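Local coordinates for protein putative oxidoreductase molybdopterin-binding subunit (Sulfolobus tokodaii, PDB 4ZOH) that is probably the molybdopterin-binding subunit of an oxidoreductase of the xanthine dehydrogenase and aldehyde oxidase family, carrying a pterin cytosine dinucleotide cofactor, at residues D397-E402 with K587-D592; V575-D578 with K582-V585; G610-M615 with E649-Y654. One frame throughout, in Å; residues are numbered along the deposited sequence.

The three contacts all involve one four-stranded mixed sheet, and strand 583-593 or a neighbour takes part in each. Interaction 1 packs helix 385-401 and the loop that follows it on one face. It is half apolar, half a water-bridged ion pair at the rim. Interaction 2 is the hairpin of strands 568-577 and 583-593, held by backbone hydrogen bonds. Its turn end meets another protein chain. Interaction 3 is the buried one, where aliphatic side chains join helix 600-619 to strand 651-655 on the opposite face. Tyr588 and Val585 of strand 583-593 pack on Ile611 and Met615 of that helix. Charge thus sits at the borders, and plain hydrocarbon within.

Interaction 1. Residues D397-E402 with K587-D592; sequences DELKKE and KYVAVD
Leu399 of helix 385-401 and Glu402, in the loop that follows, reach to Lys587 and Val589 on strand 583-593. Leu399 provides the apolar half. Its CD2 methyl lies 3.9 Å from CD of Lys587 and also touches CB of that chain, so the leucine crosses the lysine's aliphatic part. The other branch points to the valine, with Leu399 CD1 4.5 Å from Val589 CG2, a looser touch. Leu399 CG stands anti to its carbonyl carbon, and with chi1 at -66° and chi2 at 173° both methyls face the strand.

Glu402 provides the polar half. Its chain is extended beyond CG and meets the lysine chain at about a right angle. Glu402 OE1 forms a salt bridge with Lys587 NZ at 3.3 Å. A water bridges the two groups. It donates to Glu402 OE1 at 2.6 Å and accepts from Lys587 NZ at 2.9 Å. The modelled lysine end is doubtful in detail, because its last torsion is eclipsed (chi4 0°) and CE sits closer to Glu402 OE1 than NZ does.

Further out, Glu402 N bonds to Leu399 O at 3.0 Å, which ties Glu402 back to the helix backbone. Leu399 also packs on Leu572 and Val406, and Glu402 on Leu574, so neighbouring strands of the sheet share the covering. Lys587 and Val589 are themselves fixed by backbone hydrogen bonds to Leu574 and Leu572. Tyr588 points to the other face, where helices 600-619 and 673-688 lie.

This is helix-on-sheet packing within the cofactor-binding domain. A buried leucine provides the apolar packing, while a partly exposed ion pair is also bridged by a water. The water and the partly exposed setting probably screen the two charges, so the firmer packing is likely to come from the leucine.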
loop_
_atom_site.group_PDB
_atom_site.type_symbol
_atom_site.label_atom_id
_atom_site.label_comp_id
_atom_site.label_asym_id
_atom_site.label_seq_id
_atom_site.Cartn_x
_atom_site.Cartn_y
_atom_site.Cartn_z
ATOM N N ASP A 397 9.492 55.991 -0.487
ATOM C CA ASP A 397 9.040 57.320 -0.967
ATOM C C ASP A 397 7.680 57.273 -1.631
ATOM O O ASP A 397 6.821 58.098 -1.251
ATOM C CB ASP A 397 10.103 57.974 -1.859
ATOM C CG ASP A 397 11.331 58.318 -1.074
ATOM O OD1 ASP A 397 11.178 58.558 0.144
ATOM O OD2 ASP A 397 12.447 58.284 -1.608
ATOM N N GLU A 398 7.471 56.305 -2.557
ATOM C CA GLU A 398 6.138 56.112 -3.168
ATOM C C GLU A 398 5.097 55.822 -2.090
ATOM O O GLU A 398 4.042 56.488 -2.050
ATOM C CB GLU A 398 6.106 54.990 -4.216
ATOM C CG GLU A 398 7.062 55.151 -5.426
ATOM C CD GLU A 398 6.863 54.100 -6.554
ATOM O OE1 GLU A 398 5.702 53.622 -6.716
ATOM O OE2 GLU A 398 7.856 53.755 -7.281
ATOM N N LEU A 399 5.389 54.859 -1.191
ATOM C CA LEU A 399 4.400 54.538 -0.178
ATOM C C LEU A 399 4.109 55.686 0.764
ATOM O O LEU A 399 2.964 55.885 1.189
ATOM C CB LEU A 399 4.784 53.276 0.621
ATOM C CG LEU A 399 4.798 51.956 -0.147
ATOM C CD1 LEU A 399 5.362 50.857 0.778
ATOM C CD2 LEU A 399 3.395 51.594 -0.666
ATOM N N LYS A 400 5.145 56.458 1.101
ATOM C CA LYS A 400 4.936 57.622 1.961
ATOM C C LYS A 400 3.913 58.652 1.425
ATOM O O LYS A 400 3.278 59.360 2.229
ATOM C CB LYS A 400 6.278 58.279 2.304
ATOM C CG LYS A 400 7.048 57.549 3.416
ATOM C CD LYS A 400 6.256 57.477 4.751
ATOM C CE LYS A 400 6.558 58.673 5.615
ATOM N NZ LYS A 400 5.499 58.603 6.662
ATOM N N LYS A 401 3.696 58.703 0.100
ATOM C CA LYS A 401 2.639 59.617 -0.395
ATOM C C LYS A 401 1.282 59.021 -0.613
ATOM O O LYS A 401 0.336 59.764 -0.862
ATOM C CB LYS A 401 3.060 60.557 -1.523
ATOM C CG LYS A 401 4.055 59.993 -2.490
ATOM C CD LYS A 401 5.146 61.004 -2.741
ATOM C CE LYS A 401 5.467 60.875 -4.209
ATOM N NZ LYS A 401 6.870 61.157 -4.621
ATOM N N GLU A 402 1.144 57.710 -0.410
ATOM C CA GLU A 402 -0.194 57.107 -0.460
ATOM C C GLU A 402 -0.935 57.234 0.845
ATOM O O GLU A 402 -0.407 57.719 1.824
ATOM C CB GLU A 402 -0.131 55.688 -1.027
ATOM C CG GLU A 402 0.709 55.667 -2.310
ATOM C CD GLU A 402 1.033 54.285 -2.825
ATOM O OE1 GLU A 402 0.337 53.322 -2.448
ATOM O OE2 GLU A 402 1.996 54.157 -3.617
ATOM N N LYS A 587 -0.670 47.512 0.925
ATOM C CA LYS A 587 0.442 47.122 0.097
ATOM C C LYS A 587 1.568 46.622 0.926
ATOM O O LYS A 587 1.779 47.088 2.040
ATOM C CB LYS A 587 0.998 48.302 -0.701
ATOM C CG LYS A 587 0.155 48.742 -1.905
ATOM C CD LYS A 587 0.925 49.588 -2.922
ATOM C CE LYS A 587 0.081 50.634 -3.681
ATOM N NZ LYS A 587 -1.379 50.698 -3.346
ATOM N N TYR A 588 2.328 45.718 0.333
ATOM C CA TYR A 588 3.489 45.191 0.960
ATOM C C TYR A 588 4.488 45.080 -0.149
ATOM O O TYR A 588 4.184 44.508 -1.184
ATOM C CB TYR A 588 3.151 43.799 1.587
ATOM C CG TYR A 588 4.252 43.261 2.519
ATOM C CD1 TYR A 588 4.128 43.299 3.950
ATOM C CD2 TYR A 588 5.410 42.736 1.960
ATOM C CE1 TYR A 588 5.177 42.792 4.769
ATOM C CE2 TYR A 588 6.435 42.262 2.760
ATOM C CZ TYR A 588 6.308 42.269 4.146
ATOM O OH TYR A 588 7.422 41.777 4.786
ATOM N N VAL A 589 5.697 45.588 0.090
ATOM C CA VAL A 589 6.791 45.397 -0.838
ATOM C C VAL A 589 7.955 44.643 -0.168
ATOM O O VAL A 589 8.346 45.016 0.905
ATOM C CB VAL A 589 7.281 46.790 -1.371
ATOM C CG1 VAL A 589 8.521 46.658 -2.258
ATOM C CG2 VAL A 589 6.125 47.529 -2.102
ATOM N N ALA A 590 8.534 43.656 -0.851
ATOM C CA ALA A 590 9.698 42.924 -0.332
ATOM C C ALA A 590 10.786 43.144 -1.330
ATOM O O ALA A 590 10.610 42.900 -2.560
ATOM C CB ALA A 590 9.416 41.407 -0.229
ATOM N N VAL A 591 11.942 43.569 -0.826
ATOM C CA VAL A 591 13.116 43.554 -1.704
ATOM C C VAL A 591 14.132 42.629 -1.087
ATOM O O VAL A 591 14.649 42.963 -0.038
ATOM C CB VAL A 591 13.686 44.992 -1.924
ATOM C CG1 VAL A 591 14.930 44.899 -2.814
ATOM C CG2 VAL A 591 12.634 45.866 -2.607
ATOM N N ASP A 592 14.481 41.521 -1.737
ATOM C CA ASP A 592 15.377 40.523 -1.124
ATOM C C ASP A 592 16.654 40.285 -1.908
ATOM O O ASP A 592 16.684 40.333 -3.155
ATOM C CB ASP A 592 14.654 39.165 -0.998
ATOM C CG ASP A 592 13.454 39.192 -0.024
ATOM O OD1 ASP A 592 13.439 39.936 0.968
ATOM O OD2 ASP A 592 12.458 38.458 -0.285
HETATM O O HOH W 1 -2.220 53.063 -1.884
#

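Interaction 2. Residues V575-D578 with K582-V585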
loop_
_atom_site.group_PDB
_atom_site.type_symbol
_atom_site.label_atom_id
_atom_site.label_comp_id
_atom_site.label_asym_id
_atom_site.label_seq_id
_atom_site.Cartn_x
_atom_site.Cartn_y
_atom_site.Cartn_z
ATOM N N VAL A 575 -0.464 50.467 5.785
ATOM C CA VAL A 575 -1.644 49.875 6.449
ATOM C C VAL A 575 -2.603 50.966 6.787
ATOM O O VAL A 575 -2.195 52.118 6.809
ATOM C CB VAL A 575 -1.263 49.166 7.803
ATOM C CG1 VAL A 575 -0.182 48.086 7.624
ATOM C CG2 VAL A 575 -0.834 50.153 8.902
ATOM N N LYS A 576 -3.808 50.583 7.201
ATOM C CA LYS A 576 -4.831 51.465 7.729
ATOM C C LYS A 576 -5.472 50.777 8.918
ATOM O O LYS A 576 -5.539 49.556 8.949
ATOM C CB LYS A 576 -5.924 51.705 6.674
ATOM C CG LYS A 576 -5.544 52.728 5.602
ATOM C CD LYS A 576 -6.814 53.358 5.041
ATOM C CE LYS A 576 -7.405 54.400 6.002
ATOM N NZ LYS A 576 -6.710 55.740 5.946
ATOM N N VAL A 577 -5.931 51.538 9.897
ATOM C CA VAL A 577 -6.629 50.974 11.045
ATOM C C VAL A 577 -7.954 51.670 11.022
ATOM O O VAL A 577 -7.975 52.836 10.717
ATOM C CB VAL A 577 -5.881 51.289 12.376
ATOM C CG1 VAL A 577 -6.589 50.712 13.573
ATOM C CG2 VAL A 577 -4.477 50.715 12.322
ATOM N N ASP A 578 -9.054 50.986 11.318
ATOM C CA ASP A 578 -10.369 51.609 11.227
ATOM C C ASP A 578 -10.864 51.866 12.602
ATOM O O ASP A 578 -10.131 51.660 13.574
ATOM C CB ASP A 578 -11.373 50.841 10.326
ATOM C CG ASP A 578 -11.890 49.561 10.931
ATOM O OD1 ASP A 578 -12.422 48.755 10.155
ATOM O OD2 ASP A 578 -11.783 49.306 12.155
ATOM N N LYS A 582 -9.419 47.307 13.607
ATOM C CA LYS A 582 -8.978 46.333 12.627
ATOM C C LYS A 582 -7.951 46.932 11.689
ATOM O O LYS A 582 -8.121 48.045 11.190
ATOM C CB LYS A 582 -10.182 45.770 11.838
ATOM C CG LYS A 582 -9.762 44.715 10.807
ATOM C CD LYS A 582 -10.900 44.205 9.948
ATOM C CE LYS A 582 -11.768 43.248 10.705
ATOM N NZ LYS A 582 -12.040 42.078 9.844
ATOM N N VAL A 583 -6.899 46.179 11.440
ATOM C CA VAL A 583 -5.822 46.572 10.597
ATOM C C VAL A 583 -6.020 46.039 9.188
ATOM O O VAL A 583 -6.256 44.876 9.032
ATOM C CB VAL A 583 -4.502 46.030 11.172
ATOM C CG1 VAL A 583 -3.303 46.298 10.249
ATOM C CG2 VAL A 583 -4.202 46.694 12.519
ATOM N N PHE A 584 -5.824 46.860 8.161
ATOM C CA PHE A 584 -5.911 46.412 6.763
ATOM C C PHE A 584 -4.589 46.702 6.175
ATOM O O PHE A 584 -4.143 47.838 6.292
ATOM C CB PHE A 584 -6.991 47.225 5.989
ATOM C CG PHE A 584 -8.353 47.044 6.561
ATOM C CD1 PHE A 584 -9.175 45.994 6.109
ATOM C CD2 PHE A 584 -8.773 47.820 7.649
ATOM C CE1 PHE A 584 -10.425 45.775 6.686
ATOM C CE2 PHE A 584 -10.008 47.607 8.234
ATOM C CZ PHE A 584 -10.852 46.591 7.741
ATOM N N VAL A 585 -3.965 45.722 5.517
ATOM C CA VAL A 585 -2.696 45.958 4.837
ATOM C C VAL A 585 -2.967 46.216 3.353
ATOM O O VAL A 585 -3.320 45.290 2.632
ATOM C CB VAL A 585 -1.746 44.756 4.992
ATOM C CG1 VAL A 585 -0.391 45.008 4.310
ATOM C CG2 VAL A 585 -1.638 44.361 6.477
#
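Lys576 and Phe584 form a hydrogen-bonded pair near the turn end of the antiparallel beta hairpin. Lys576 N reaches Phe584 O at 2.9 Å, and Phe584 N returns to Lys576 O at 2.8 Å. The short strand segments 575-577 and 583-585 run antiparallel, at 161°.

The tight side is the valine face. Val577 CG2 meets Val583 CG2 at 4.0 Å, and Val575 CG1 meets Val585 CG2 at 4.2 Å. Helices 600-619 and 673-688 cover this face through residues such as Leu619, Ala685 and Ile682.

The other face is looser and partly exposed. There Lys576 leads away to a salt bridge with Asp403. The Phe584 ring is met at its edge by the Asp578 carboxylate, OD1 lying 3.3 Å from Phe584 CE2 with the planes 57° apart.

Toward the turn, Asp578 N bonds to Lys582 O at 3.1 Å. Asp578 CG sits between its own N and carbonyl carbon (chi1 73°), and OD2 then takes a weak bond from Lys582 N at 3.4 Å. OD2 is also bonded to Thr580 OG1. OD1 pairs with a basic side chain of another protein chain, and Lys582 NZ bonds to that chain's backbone.

With an alanine at Asp578, Thr580 OG1 would probably lose its acceptor and the basic group of the other chain its mate.

The valines thus pack the hairpin on the helices and on Leu704, while the Asp578 carboxylate ties the turn and offers a charge to the other protein chain.

Interaction 3. Residues G610-M615 with E649-Y654; sequences GIVQGM and EKIDWY
Ile651 of strand 651-655 points its side chain at Ile611 and Val612 of helix 600-619. From CB the chain divides, and CB itself stays back from the helix. The short branch ends in CG2, which lies 4.0 Å from Ile611 CD1. CG1 leads on from the other branch as a spacer, anti to the carbonyl carbon (chi1 -64°). The extended second torsion (chi2 178°) then carries the tip, CD1, to the helix. CD1 touches two residues there. Ile651 CD1 is 4.1 Å from Ile611 CG2 and 4.2 Å from Val612 CG2.

The two isoleucines slide past each other in opposite directions. The tip of each therefore meets the CG2 branch of the other. Val612 adds one methyl from the next position on the helix. Ile651 also packs on Ile608, one turn earlier than Val612, so its side chain lies along several residues of one helix.

The helix is regular here, with Met615 N bonded to Ile611 O at 2.9 Å. On the strand side, Asp652 is bonded by its backbone to Tyr588 and Ala590. Ile651 O is bonded to a polar side chain of another protein chain.

Strand 583-593, helix 600-619 and strand 651-655 make a beta-alpha-beta crossover, since the two strands are parallel neighbours. The contact ties the helix to the second strand. The side chain of Val612 is about 11 Å from both the bound pterin cytosine dinucleotide and an iron-sulfur cluster, so at that distance Val612 packs near the cofactors without touching them.

All the touching groups are buried methyls, so the hold is dispersion and the exclusion of water, with no hydrogen bond across the pair.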
loop_
_atom_site.group_PDB
_atom_site.type_symbol
_atom_site.label_atom_id
_atom_site.label_comp_id
_atom_site.label_asym_id
_atom_site.label_seq_id
_atom_site.Cartn_x
_atom_site.Cartn_y
_atom_site.Cartn_z
ATOM N N GLY A 610 5.748 33.060 3.543
ATOM C CA GLY A 610 6.376 33.550 4.790
ATOM C C GLY A 610 5.881 34.880 5.259
ATOM O O GLY A 610 5.537 35.062 6.447
ATOM N N ILE A 611 5.781 35.817 4.310
ATOM C CA ILE A 611 5.208 37.131 4.588
ATOM C C ILE A 611 3.862 37.067 5.263
ATOM O O ILE A 611 3.607 37.819 6.241
ATOM C CB ILE A 611 5.151 38.042 3.301
ATOM C CG1 ILE A 611 6.562 38.547 2.932
ATOM C CG2 ILE A 611 4.324 39.295 3.529
ATOM C CD1 ILE A 611 6.708 38.956 1.429
ATOM N N VAL A 612 2.980 36.195 4.772
ATOM C CA VAL A 612 1.647 36.132 5.358
ATOM C C VAL A 612 1.671 35.498 6.751
ATOM O O VAL A 612 0.904 35.891 7.624
ATOM C CB VAL A 612 0.639 35.379 4.408
ATOM C CG1 VAL A 612 -0.658 35.019 5.118
ATOM C CG2 VAL A 612 0.301 36.249 3.152
ATOM N N GLN A 613 2.526 34.484 6.952
ATOM C CA GLN A 613 2.746 33.982 8.358
ATOM C C GLN A 613 3.274 35.097 9.312
ATOM O O GLN A 613 2.711 35.335 10.368
ATOM C CB GLN A 613 3.641 32.719 8.344
ATOM C CG GLN A 613 2.769 31.512 8.022
ATOM C CD GLN A 613 3.635 30.315 7.733
ATOM O OE1 GLN A 613 4.723 30.450 7.174
ATOM N NE2 GLN A 613 3.179 29.130 8.149
ATOM N N GLY A 614 4.290 35.831 8.853
ATOM C CA GLY A 614 4.874 36.938 9.671
ATOM C C GLY A 614 3.824 38.006 9.976
ATOM O O GLY A 614 3.738 38.473 11.111
ATOM N N MET A 615 2.957 38.331 8.986
ATOM C CA MET A 615 1.881 39.331 9.201
ATOM C C MET A 615 0.857 38.808 10.188
ATOM O O MET A 615 0.316 39.551 11.032
ATOM C CB MET A 615 1.223 39.628 7.845
ATOM C CG MET A 615 -0.103 40.357 7.975
ATOM S SD MET A 615 -1.002 40.629 6.413
ATOM C CE MET A 615 0.419 40.549 5.330
ATOM N N GLU A 649 -3.769 43.337 -0.018
ATOM C CA GLU A 649 -4.352 43.415 -1.356
ATOM C C GLU A 649 -3.356 43.091 -2.455
ATOM O O GLU A 649 -3.687 42.435 -3.420
ATOM C CB GLU A 649 -4.908 44.815 -1.528
ATOM C CG GLU A 649 -5.755 45.232 -0.334
ATOM C CD GLU A 649 -6.488 46.532 -0.546
ATOM O OE1 GLU A 649 -7.047 47.028 0.469
ATOM O OE2 GLU A 649 -6.511 47.047 -1.704
ATOM N N LYS A 650 -2.101 43.499 -2.273
ATOM C CA LYS A 650 -1.054 43.126 -3.168
ATOM C C LYS A 650 0.277 42.997 -2.430
ATOM O O LYS A 650 0.578 43.803 -1.538
ATOM C CB LYS A 650 -0.952 44.206 -4.262
ATOM C CG LYS A 650 0.052 43.922 -5.340
ATOM C CD LYS A 650 -0.130 42.607 -6.072
ATOM C CE LYS A 650 0.644 42.692 -7.388
ATOM N NZ LYS A 650 1.261 41.375 -7.621
ATOM N N ILE A 651 1.073 42.003 -2.821
ATOM C CA ILE A 651 2.406 41.865 -2.307
ATOM C C ILE A 651 3.280 41.850 -3.525
ATOM O O ILE A 651 3.155 40.951 -4.370
ATOM C CB ILE A 651 2.586 40.491 -1.581
ATOM C CG1 ILE A 651 1.688 40.397 -0.346
ATOM C CG2 ILE A 651 4.045 40.275 -1.198
ATOM C CD1 ILE A 651 1.765 39.070 0.396
ATOM N N ASP A 652 4.173 42.829 -3.641
ATOM C CA ASP A 652 5.136 42.821 -4.743
ATOM C C ASP A 652 6.470 42.329 -4.220
ATOM O O ASP A 652 7.005 42.868 -3.249
ATOM C CB ASP A 652 5.321 44.252 -5.299
ATOM C CG ASP A 652 4.036 44.818 -5.927
ATOM O OD1 ASP A 652 3.233 44.054 -6.454
ATOM O OD2 ASP A 652 3.832 46.042 -5.858
ATOM N N TRP A 653 7.024 41.349 -4.906
ATOM C CA TRP A 653 8.277 40.800 -4.549
ATOM C C TRP A 653 9.322 41.129 -5.604
ATOM O O TRP A 653 9.122 40.872 -6.793
ATOM C CB TRP A 653 8.131 39.268 -4.370
ATOM C CG TRP A 653 9.464 38.623 -4.005
ATOM C CD1 TRP A 653 10.106 38.681 -2.766
ATOM C CD2 TRP A 653 10.306 37.841 -4.852
ATOM N NE1 TRP A 653 11.275 37.966 -2.811
ATOM C CE2 TRP A 653 11.438 37.452 -4.072
ATOM C CE3 TRP A 653 10.226 37.420 -6.198
ATOM C CZ2 TRP A 653 12.449 36.668 -4.584
ATOM C CZ3 TRP A 653 11.239 36.679 -6.710
ATOM C CH2 TRP A 653 12.360 36.295 -5.911
ATOM N N TYR A 654 10.438 41.687 -5.151
ATOM C CA TYR A 654 11.619 41.924 -6.011
ATOM C C TYR A 654 12.939 41.302 -5.468
ATOM O O TYR A 654 13.169 41.211 -4.261
ATOM C CB TYR A 654 11.852 43.434 -6.233
ATOM C CG TYR A 654 10.610 44.182 -6.639
ATOM C CD1 TYR A 654 10.224 44.257 -8.011
ATOM C CD2 TYR A 654 9.830 44.836 -5.678
ATOM C CE1 TYR A 654 9.071 45.011 -8.394
ATOM C CE2 TYR A 654 8.688 45.557 -6.033
ATOM C CZ TYR A 654 8.316 45.642 -7.404
ATOM O OH TYR A 654 7.173 46.320 -7.741
#